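Local structure of NAD(P)-dependent oxidoreductase (7A3W) at residues S12-G17 with I70-K75; S65-I70 with T95-S100; N118-D123 with S143-A148. The protein probably uses NADPH to reduce imines, acting in conjugate reduction and reductive amination. All blocks are in the same frame, centred on the assembly; numbering follows the deposited sequence.

Interaction 1: residues S12-G17 with I70-K75. With NDP (NADPH dihydro-nicotinamide-adenine-dinucleotide phosphate), chain F.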
loop_
_atom_site.group_PDB
_atom_site.type_symbol
_atom_site.label_atom_id
_atom_site.label_comp_id
_atom_site.label_asym_id
_atom_site.label_seq_id
_atom_site.Cartn_x
_atom_site.Cartn_y
_atom_site.Cartn_z
ATOM N N SER B 12 -17.514 9.469 -28.778
ATOM C CA SER B 12 -17.198 10.872 -28.430
ATOM C C SER B 12 -16.477 10.888 -27.074
ATOM O O SER B 12 -16.787 10.048 -26.216
ATOM C CB SER B 12 -18.421 11.740 -28.438
ATOM O OG SER B 12 -18.995 11.842 -29.744
ATOM N N VAL B 13 -15.473 11.747 -26.946
ATOM C CA VAL B 13 -14.711 11.978 -25.690
ATOM C C VAL B 13 -14.816 13.470 -25.403
ATOM O O VAL B 13 -14.465 14.265 -26.280
ATOM C CB VAL B 13 -13.251 11.498 -25.808
ATOM C CG1 VAL B 13 -12.426 11.854 -24.575
ATOM C CG2 VAL B 13 -13.179 9.995 -26.118
ATOM N N LEU B 14 -15.326 13.816 -24.231
ATOM C CA LEU B 14 -15.458 15.220 -23.777
ATOM C C LEU B 14 -14.493 15.394 -22.603
ATOM O O LEU B 14 -14.644 14.722 -21.598
ATOM C CB LEU B 14 -16.901 15.498 -23.357
ATOM C CG LEU B 14 -17.917 15.679 -24.481
ATOM C CD1 LEU B 14 -18.164 14.381 -25.228
ATOM C CD2 LEU B 14 -19.226 16.221 -23.913
ATOM N N GLY B 15 -13.506 16.266 -22.766
ATOM C CA GLY B 15 -12.420 16.503 -21.805
ATOM C C GLY B 15 -11.159 15.904 -22.365
ATOM O O GLY B 15 -11.086 14.652 -22.474
ATOM N N LEU B 16 -10.210 16.742 -22.772
ATOM C CA LEU B 16 -8.943 16.263 -23.379
ATOM C C LEU B 16 -7.768 16.701 -22.507
ATOM O O LEU B 16 -6.743 17.122 -23.056
ATOM C CB LEU B 16 -8.804 16.782 -24.814
ATOM C CG LEU B 16 -9.953 16.460 -25.756
ATOM C CD1 LEU B 16 -9.758 17.175 -27.084
ATOM C CD2 LEU B 16 -10.080 14.951 -25.949
ATOM N N GLY B 17 -7.881 16.553 -21.189
ATOM C CA GLY B 17 -6.727 16.716 -20.288
ATOM C C GLY B 17 -5.768 15.547 -20.365
ATOM O O GLY B 17 -5.725 14.800 -21.428
ATOM N N ILE B 70 -17.008 10.860 -20.773
ATOM C CA ILE B 70 -16.737 12.167 -20.109
ATOM C C ILE B 70 -15.483 11.996 -19.260
ATOM O O ILE B 70 -15.418 11.038 -18.480
ATOM C CB ILE B 70 -17.910 12.592 -19.225
ATOM C CG1 ILE B 70 -19.265 12.433 -19.905
ATOM C CG2 ILE B 70 -17.682 14.024 -18.714
ATOM C CD1 ILE B 70 -19.403 13.191 -21.204
ATOM N N CYS B 71 -14.507 12.867 -19.409
ATOM C CA CYS B 71 -13.279 12.841 -18.583
ATOM C C CYS B 71 -12.830 14.273 -18.317
ATOM O O CYS B 71 -11.742 14.679 -18.746
ATOM C CB CYS B 71 -12.178 12.023 -19.234
ATOM S SG CYS B 71 -10.926 11.559 -18.020
ATOM N N MET B 72 -13.679 15.012 -17.643
ATOM C CA MET B 72 -13.390 16.404 -17.243
ATOM C C MET B 72 -12.875 16.376 -15.800
ATOM O O MET B 72 -12.824 15.320 -15.172
ATOM C CB MET B 72 -14.647 17.271 -17.346
ATOM C CG MET B 72 -15.097 17.519 -18.765
ATOM S SD MET B 72 -16.852 17.981 -18.848
ATOM C CE MET B 72 -17.231 17.363 -20.480
ATOM N N ILE B 73 -12.450 17.522 -15.282
ATOM C CA ILE B 73 -11.764 17.562 -13.974
ATOM C C ILE B 73 -12.675 16.915 -12.917
ATOM O O ILE B 73 -12.172 16.212 -12.033
ATOM C CB ILE B 73 -11.337 18.996 -13.603
ATOM C CG1 ILE B 73 -10.483 18.985 -12.332
ATOM C CG2 ILE B 73 -12.555 19.921 -13.515
ATOM C CD1 ILE B 73 -9.332 18.005 -12.394
ATOM N N ASP B 74 -13.980 17.125 -13.010
ATOM C CA ASP B 74 -14.924 16.561 -12.014
ATOM C C ASP B 74 -16.334 16.448 -12.589
ATOM O O ASP B 74 -16.624 16.983 -13.676
ATOM C CB ASP B 74 -14.885 17.320 -10.688
ATOM C CG ASP B 74 -15.328 18.762 -10.764
ATOM O OD1 ASP B 74 -16.126 19.092 -11.662
ATOM O OD2 ASP B 74 -14.875 19.546 -9.918
ATOM N N LYS B 75 -17.192 15.727 -11.874
ATOM C CA LYS B 75 -18.596 15.524 -12.293
ATOM C C LYS B 75 -19.357 16.852 -12.289
ATOM O O LYS B 75 -20.197 17.038 -13.159
ATOM C CB LYS B 75 -19.230 14.455 -11.408
ATOM C CG LYS B 75 -18.620 13.068 -11.589
ATOM C CD LYS B 75 -19.385 11.973 -10.869
ATOM C CE LYS B 75 -18.630 10.680 -10.650
ATOM N NZ LYS B 75 -18.277 10.001 -11.932
HETATM P PA NDP F . -6.581 17.571 -16.345
HETATM O O1A NDP F . -5.437 17.185 -17.238
HETATM O O2A NDP F . -6.478 18.714 -15.363
HETATM O O5B NDP F . -7.826 17.852 -17.312
HETATM C C5B NDP F . -9.020 18.468 -16.794
HETATM C C4B NDP F . -10.011 18.512 -17.928
HETATM O O4B NDP F . -11.259 19.102 -17.460
HETATM C C3B NDP F . -9.584 19.338 -19.147
HETATM O O3B NDP F . -10.183 18.766 -20.288
HETATM C C2B NDP F . -10.179 20.692 -18.796
HETATM O O2B NDP F . -10.428 21.597 -19.879
HETATM C C1B NDP F . -11.529 20.216 -18.280
HETATM N N9A NDP F . -12.232 21.224 -17.512
HETATM C C8A NDP F . -11.874 21.823 -16.334
HETATM N N7A NDP F . -12.753 22.707 -15.924
HETATM C C5A NDP F . -13.767 22.647 -16.869
HETATM C C6A NDP F . -14.985 23.336 -17.010
HETATM N N6A NDP F . -15.439 24.242 -16.136
HETATM N N1A NDP F . -15.748 23.035 -18.081
HETATM C C2A NDP F . -15.309 22.126 -18.963
HETATM N N3A NDP F . -14.179 21.431 -18.951
HETATM C C4A NDP F . -13.447 21.744 -17.864
HETATM O O3 NDP F . -7.176 16.332 -15.537
HETATM P PN NDP F . -6.993 14.767 -15.884
HETATM O O1N NDP F . -5.727 14.369 -15.224
HETATM O O2N NDP F . -7.116 14.541 -17.362
HETATM O O5D NDP F . -8.188 14.146 -15.046
HETATM C C5D NDP F . -9.552 14.103 -15.516
HETATM C C4D NDP F . -10.357 13.258 -14.563
HETATM O O4D NDP F . -9.874 11.887 -14.583
HETATM C C3D NDP F . -10.330 13.702 -13.088
HETATM O O3D NDP F . -11.649 13.666 -12.560
HETATM C C2D NDP F . -9.362 12.718 -12.459
HETATM O O2D NDP F . -9.596 12.579 -11.063
HETATM C C1D NDP F . -9.599 11.451 -13.282
HETATM N N1N NDP F . -8.412 10.543 -13.356
HETATM C C2N NDP F . -7.188 10.953 -13.835
HETATM C C3N NDP F . -6.066 10.155 -13.735
HETATM C C7N NDP F . -4.723 10.568 -14.238
HETATM O O7N NDP F . -3.769 9.835 -13.981
HETATM N N7N NDP F . -4.565 11.658 -14.971
HETATM C C4N NDP F . -6.201 8.793 -13.174
HETATM C C5N NDP F . -7.528 8.451 -12.728
HETATM C C6N NDP F . -8.561 9.243 -12.927
HETATM P P2B NDP F . -9.186 22.528 -20.332
HETATM O O1X NDP F . -8.664 23.136 -19.032
HETATM O O2X NDP F . -8.210 21.691 -21.129
HETATM O O3X NDP F . -9.944 23.522 -21.186
HETATM O O HOH W 1 -9.001 14.593 -19.263
#
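The dinucleotide-binding end of a Rossmann fold is built here, where strand 10-14 runs into the glycine-rich turn of a GxGxxG-type pattern and meets the loop that follows strand 67-70. Leu14 and Ile70 form a parallel bridge, and the last rung is a nearly straight bond of 2.9 Å from Cys71 N to Leu14 O, the donor lying almost in line with the carbonyl. One step on, Gly15, still against Cys71 and Met72, takes backbone angles (phi 107°, psi 110°) that call for glycine, and a CB at this position would run into Cys71 O; its bare CA passes that oxygen at 3.6 Å. Beside this turn the side chains of Leu14, Ile70 and Met72 point the same way. The methyl CD1 of Ile70 rests against Leu14 CB and CD2, while the extended chain of Met72 brings CE to 3.4 Å from Leu14 CB, a tight fit. Trp37 of strand 33-37 and Phe78 of helix 75-83 close in on this cluster. On the cofactor side, Ile73 holds both riboses: its N gives a weak bond to O4B of the adenosine ribose, and its O accepts from O3D of the nicotinamide ribose at 2.7 Å. Ile73 CG2 packs 3.5 Å from C8A of the adenine. Cys71 SG, anti to its backbone N (chi1 -162°), comes to 3.6 Å from O4D of the nicotinamide ribose. A water joins the two segments to the diphosphate, donating to Cys71 O at 2.8 Å and to NDP O2N at 2.7 Å, and accepting weakly from Gly17 N.

Interaction 2: residues S65-I70 with T95-S100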
loop_
_atom_site.group_PDB
_atom_site.type_symbol
_atom_site.label_atom_id
_atom_site.label_comp_id
_atom_site.label_asym_id
_atom_site.label_seq_id
_atom_site.Cartn_x
_atom_site.Cartn_y
_atom_site.Cartn_z
ATOM N N SER B 65 -22.227 10.635 -31.715
ATOM C CA SER B 65 -21.940 9.230 -31.319
ATOM C C SER B 65 -23.060 8.667 -30.442
ATOM O O SER B 65 -23.754 9.452 -29.762
ATOM C CB SER B 65 -20.596 9.140 -30.610
ATOM O OG SER B 65 -19.589 9.785 -31.358
ATOM N N ASN B 66 -23.152 7.335 -30.380
ATOM C CA ASN B 66 -24.062 6.655 -29.414
ATOM C C ASN B 66 -23.278 6.249 -28.148
ATOM O O ASN B 66 -23.918 5.743 -27.232
ATOM C CB ASN B 66 -24.784 5.460 -30.049
ATOM C CG ASN B 66 -23.904 4.238 -30.213
ATOM O OD1 ASN B 66 -22.689 4.301 -30.034
ATOM N ND2 ASN B 66 -24.514 3.099 -30.513
ATOM N N LEU B 67 -21.958 6.476 -28.080
ATOM C CA LEU B 67 -21.159 6.272 -26.841
ATOM C C LEU B 67 -20.369 7.549 -26.530
ATOM O O LEU B 67 -19.532 7.952 -27.336
ATOM C CB LEU B 67 -20.208 5.085 -27.012
ATOM C CG LEU B 67 -19.280 4.822 -25.827
ATOM C CD1 LEU B 67 -20.072 4.581 -24.560
ATOM C CD2 LEU B 67 -18.346 3.658 -26.126
ATOM N N ILE B 68 -20.696 8.185 -25.419
ATOM C CA ILE B 68 -20.168 9.511 -25.020
ATOM C C ILE B 68 -19.383 9.335 -23.717
ATOM O O ILE B 68 -20.006 9.125 -22.650
ATOM C CB ILE B 68 -21.305 10.520 -24.818
ATOM C CG1 ILE B 68 -22.380 10.514 -25.913
ATOM C CG2 ILE B 68 -20.695 11.894 -24.574
ATOM C CD1 ILE B 68 -21.865 10.656 -27.335
ATOM N N ILE B 69 -18.066 9.482 -23.778
ATOM C CA ILE B 69 -17.160 9.271 -22.608
ATOM C C ILE B 69 -16.785 10.643 -22.058
ATOM O O ILE B 69 -16.322 11.478 -22.830
ATOM C CB ILE B 69 -15.930 8.451 -23.006
ATOM C CG1 ILE B 69 -16.340 7.046 -23.452
ATOM C CG2 ILE B 69 -14.922 8.433 -21.872
ATOM C CD1 ILE B 69 -15.268 6.342 -24.240
ATOM N N ILE B 70 -17.008 10.860 -20.773
ATOM C CA ILE B 70 -16.737 12.167 -20.109
ATOM C C ILE B 70 -15.483 11.996 -19.260
ATOM O O ILE B 70 -15.418 11.038 -18.480
ATOM C CB ILE B 70 -17.910 12.592 -19.225
ATOM C CG1 ILE B 70 -19.265 12.433 -19.905
ATOM C CG2 ILE B 70 -17.682 14.024 -18.714
ATOM C CD1 ILE B 70 -19.403 13.191 -21.204
ATOM N N THR B 95 -25.340 6.251 -24.834
ATOM C CA THR B 95 -24.811 5.869 -23.509
ATOM C C THR B 95 -23.781 6.915 -23.108
ATOM O O THR B 95 -22.797 7.099 -23.832
ATOM C CB THR B 95 -24.219 4.464 -23.507
ATOM O OG1 THR B 95 -25.321 3.603 -23.778
ATOM C CG2 THR B 95 -23.560 4.079 -22.204
ATOM N N ILE B 96 -24.057 7.600 -22.018
ATOM C CA ILE B 96 -23.080 8.500 -21.360
ATOM C C ILE B 96 -22.304 7.684 -20.320
ATOM O O ILE B 96 -22.931 7.112 -19.445
ATOM C CB ILE B 96 -23.822 9.678 -20.714
ATOM C CG1 ILE B 96 -24.483 10.552 -21.776
ATOM C CG2 ILE B 96 -22.891 10.467 -19.820
ATOM C CD1 ILE B 96 -23.552 11.539 -22.385
ATOM N N VAL B 97 -20.975 7.680 -20.417
ATOM C CA VAL B 97 -20.045 7.032 -19.457
ATOM C C VAL B 97 -19.210 8.136 -18.828
ATOM O O VAL B 97 -18.378 8.708 -19.504
ATOM C CB VAL B 97 -19.151 5.976 -20.111
ATOM C CG1 VAL B 97 -18.293 5.282 -19.070
ATOM C CG2 VAL B 97 -19.980 4.949 -20.863
ATOM N N ASN B 98 -19.462 8.408 -17.552
ATOM C CA ASN B 98 -18.813 9.514 -16.829
ATOM C C ASN B 98 -17.617 8.970 -16.044
ATOM O O ASN B 98 -17.831 8.365 -14.971
ATOM C CB ASN B 98 -19.872 10.149 -15.948
ATOM C CG ASN B 98 -19.375 11.360 -15.215
ATOM O OD1 ASN B 98 -18.202 11.720 -15.320
ATOM N ND2 ASN B 98 -20.274 11.927 -14.413
ATOM N N MET B 99 -16.390 9.176 -16.550
ATOM C CA MET B 99 -15.127 8.733 -15.917
ATOM C C MET B 99 -14.456 9.847 -15.107
ATOM O O MET B 99 -13.279 9.674 -14.685
ATOM C CB MET B 99 -14.168 8.230 -17.002
ATOM C CG MET B 99 -14.699 7.003 -17.666
ATOM S SD MET B 99 -13.516 6.448 -18.876
ATOM C CE MET B 99 -14.412 5.055 -19.568
ATOM N N SER B 100 -15.194 10.912 -14.809
ATOM C CA SER B 100 -14.713 12.068 -14.015
ATOM C C SER B 100 -14.931 11.772 -12.524
ATOM O O SER B 100 -15.948 11.174 -12.176
ATOM C CB SER B 100 -15.393 13.332 -14.473
ATOM O OG SER B 100 -15.629 14.213 -13.386
HETATM O O HOH W 2 -26.114 3.216 -26.308
#
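Two neighbouring parallel strands of the Rossmann sheet, 67-70 and 95-98, lie side by side here as the ends of a beta-alpha-beta unit whose helix is 75-83. The strand directions differ by only 17°, and the register runs from Leu67 beside Thr95 to Ile70 beside Asn98. Five backbone bonds close the seam. Thr95 N donates to Asn66 O, then Ile68 N to Thr95 O, Val97 N to Ile68 O and Ile70 N to Val97 O, and just past strand 95-98 Met99 N reaches Ile70 O, at the end of strand 67-70, with a more bent bond. On the face of Ile68 and Ile70 the packing is tight: Ile96 CD1 presses on Ile68 CB at 3.5 Å and also touches its CG2. One pair along, Ile96 CG2 meets Ile70 CG1 at 4.1 Å, and Phe78 of helix 75-83 covers Ile70 and Ile96. The opposite face carries Leu67, Ile69, Thr95 and Val97. There Leu67 CG stands anti to the backbone N (chi1 177°), and chi2 of 58° sets CD1 3.7 Å from Val97 CG2, while Met99 SD comes to 3.9 Å from Ile69 CG2. Asn98 changes the chemistry at the strand end. Its OD1 lies by Ile70 CB and accepts from Ser100 N at 3.2 Å, an Asx turn; Ser100 itself belongs to the NADPH pocket. Asn98 ND2 is hydrogen-bonded to Tyr121 OH of strand 120-126. Parallel strands joined by a helical crossover, with the cofactor bound at their C-terminal ends, are the hallmark of the Rossmann fold.

Interaction 3: residues N118-D123 with S143-A148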
loop_
_atom_site.group_PDB
_atom_site.type_symbol
_atom_site.label_atom_id
_atom_site.label_comp_id
_atom_site.label_asym_id
_atom_site.label_seq_id
_atom_site.Cartn_x
_atom_site.Cartn_y
_atom_site.Cartn_z
ATOM N N ASN B 118 -33.585 11.100 -22.212
ATOM C CA ASN B 118 -33.814 9.713 -22.706
ATOM C C ASN B 118 -32.477 9.040 -23.028
ATOM O O ASN B 118 -32.458 8.041 -23.801
ATOM C CB ASN B 118 -34.783 9.681 -23.892
ATOM C CG ASN B 118 -36.158 10.193 -23.520
ATOM O OD1 ASN B 118 -36.592 11.222 -24.018
ATOM N ND2 ASN B 118 -36.829 9.502 -22.618
ATOM N N GLY B 119 -31.402 9.517 -22.404
ATOM C CA GLY B 119 -30.076 8.887 -22.506
ATOM C C GLY B 119 -29.951 7.767 -21.498
ATOM O O GLY B 119 -30.825 7.633 -20.623
ATOM N N LEU B 120 -28.916 6.963 -21.656
ATOM C CA LEU B 120 -28.552 5.835 -20.768
ATOM C C LEU B 120 -27.269 6.244 -20.054
ATOM O O LEU B 120 -26.399 6.829 -20.726
ATOM C CB LEU B 120 -28.281 4.588 -21.608
ATOM C CG LEU B 120 -29.451 3.712 -22.056
ATOM C CD1 LEU B 120 -30.797 4.378 -21.933
ATOM C CD2 LEU B 120 -29.206 3.233 -23.474
ATOM N N TYR B 121 -27.133 5.936 -18.767
ATOM C CA TYR B 121 -26.032 6.454 -17.926
ATOM C C TYR B 121 -25.268 5.320 -17.257
ATOM O O TYR B 121 -25.863 4.412 -16.600
ATOM C CB TYR B 121 -26.567 7.408 -16.861
ATOM C CG TYR B 121 -25.468 8.067 -16.080
ATOM C CD1 TYR B 121 -24.595 8.959 -16.679
ATOM C CD2 TYR B 121 -25.235 7.734 -14.757
ATOM C CE1 TYR B 121 -23.559 9.552 -15.966
ATOM C CE2 TYR B 121 -24.198 8.301 -14.034
ATOM C CZ TYR B 121 -23.366 9.224 -14.632
ATOM O OH TYR B 121 -22.373 9.792 -13.879
ATOM N N VAL B 122 -23.943 5.386 -17.394
ATOM C CA VAL B 122 -22.983 4.497 -16.706
ATOM C C VAL B 122 -21.967 5.405 -16.018
ATOM O O VAL B 122 -21.388 6.258 -16.689
ATOM C CB VAL B 122 -22.329 3.521 -17.700
ATOM C CG1 VAL B 122 -21.383 2.572 -17.002
ATOM C CG2 VAL B 122 -23.390 2.756 -18.461
ATOM N N ASP B 123 -21.779 5.210 -14.717
ATOM C CA ASP B 123 -20.741 5.930 -13.948
ATOM C C ASP B 123 -19.489 5.056 -13.928
ATOM O O ASP B 123 -19.608 3.814 -14.002
ATOM C CB ASP B 123 -21.256 6.304 -12.564
ATOM C CG ASP B 123 -20.448 7.469 -12.026
ATOM O OD1 ASP B 123 -20.505 8.514 -12.677
ATOM O OD2 ASP B 123 -19.742 7.297 -11.008
ATOM N N SER B 143 -20.580 1.243 -13.108
ATOM C CA SER B 143 -21.895 0.945 -12.502
ATOM C C SER B 143 -22.980 1.721 -13.235
ATOM O O SER B 143 -22.700 2.796 -13.788
ATOM C CB SER B 143 -21.915 1.204 -11.016
ATOM O OG SER B 143 -21.963 2.603 -10.739
ATOM N N GLY B 144 -24.190 1.160 -13.278
ATOM C CA GLY B 144 -25.339 1.821 -13.915
ATOM C C GLY B 144 -25.970 0.868 -14.905
ATOM O O GLY B 144 -25.920 -0.344 -14.686
ATOM N N ASN B 145 -26.537 1.424 -15.957
ATOM C CA ASN B 145 -27.401 0.701 -16.901
ATOM C C ASN B 145 -26.635 -0.500 -17.437
ATOM O O ASN B 145 -25.624 -0.328 -18.131
ATOM C CB ASN B 145 -27.860 1.656 -17.990
ATOM C CG ASN B 145 -28.892 1.040 -18.886
ATOM O OD1 ASN B 145 -28.724 -0.091 -19.338
ATOM N ND2 ASN B 145 -29.928 1.808 -19.157
ATOM N N SER B 146 -27.106 -1.693 -17.081
ATOM C CA SER B 146 -26.419 -2.959 -17.420
ATOM C C SER B 146 -26.508 -3.214 -18.926
ATOM O O SER B 146 -25.481 -3.643 -19.508
ATOM C CB SER B 146 -26.964 -4.106 -16.619
ATOM O OG SER B 146 -26.373 -5.302 -17.065
ATOM N N ASP B 147 -27.671 -2.990 -19.532
ATOM C CA ASP B 147 -27.885 -3.242 -20.985
ATOM C C ASP B 147 -26.921 -2.343 -21.774
ATOM O O ASP B 147 -26.256 -2.827 -22.719
ATOM C CB ASP B 147 -29.353 -3.040 -21.380
ATOM C CG ASP B 147 -30.292 -4.128 -20.849
ATOM O OD1 ASP B 147 -29.795 -5.157 -20.339
ATOM O OD2 ASP B 147 -31.517 -3.945 -20.939
ATOM N N ALA B 148 -26.830 -1.076 -21.363
ATOM C CA ALA B 148 -26.005 -0.032 -22.003
ATOM C C ALA B 148 -24.520 -0.380 -21.851
ATOM O O ALA B 148 -23.788 -0.415 -22.854
ATOM C CB ALA B 148 -26.326 1.314 -21.389
HETATM O O HOH W 3 -29.580 4.492 -17.709
#
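An antiparallel pair on the far flank of the Rossmann sheet, strands 120-126 and 140-144, is tight where Asp123 faces Ser143 and more open to solvent where helix 146-157 begins. At the tight end Asp123 N donates to Ser143 O at 2.7 Å, and Ser143 N returns a bond of 2.9 Å to Asp123 O. Val122 CG1 lies 3.5 Å from Ser143 O, and Gly144 adopts a backbone in which a CB would clash with Tyr121 O. Asp123 OD1 forms a salt bridge with Lys75. Toward the partly exposed end Asn145 N still reaches Tyr121 O in a nearly straight bond, and its ND2 lies 3.5 Å from Leu120 CG, an amide against an aliphatic chain. Asn145 is the N-cap of helix 146-157: CG stands anti to the backbone N (chi1 -172°), and OD1 accepts from Ala148 N at 2.9 Å, the donor lying above the amide plane. An alanine in place of Asn145 would probably leave Ala148 N without its capping acceptor and Leu120 without the amide against it. Ala148 CB packs 3.8 Å from Leu120 CB, while a water links the segments, accepting from Tyr121 N at 3.0 Å and from Asn145 ND2 at 3.1 Å.

How the interactions relate
One sheet carries all three contacts, and their chemistry follows their place in it. Interaction 2 is the most largely apolar, a parallel seam in the sheet's interior, packed on both faces. Interaction 1, which shares Ile70 with it, lies at the C-terminal edge, where the same strand opens into a loop and side-chain packing is joined by bonds to water and cofactor. Interaction 3 is also largely buried, but it includes partly exposed residues and replaces parallel pairing by an antiparallel pair with a helix cap. Strands 95-98 and 120-126 are neighbours, joining interactions 2 and 3 through backbone bonds of Ile96 with Leu120 and Val122. Lys75 of interaction 1 reaches both others, by a hydrogen bond to Ser100 O and by its charge pairing with Asp123.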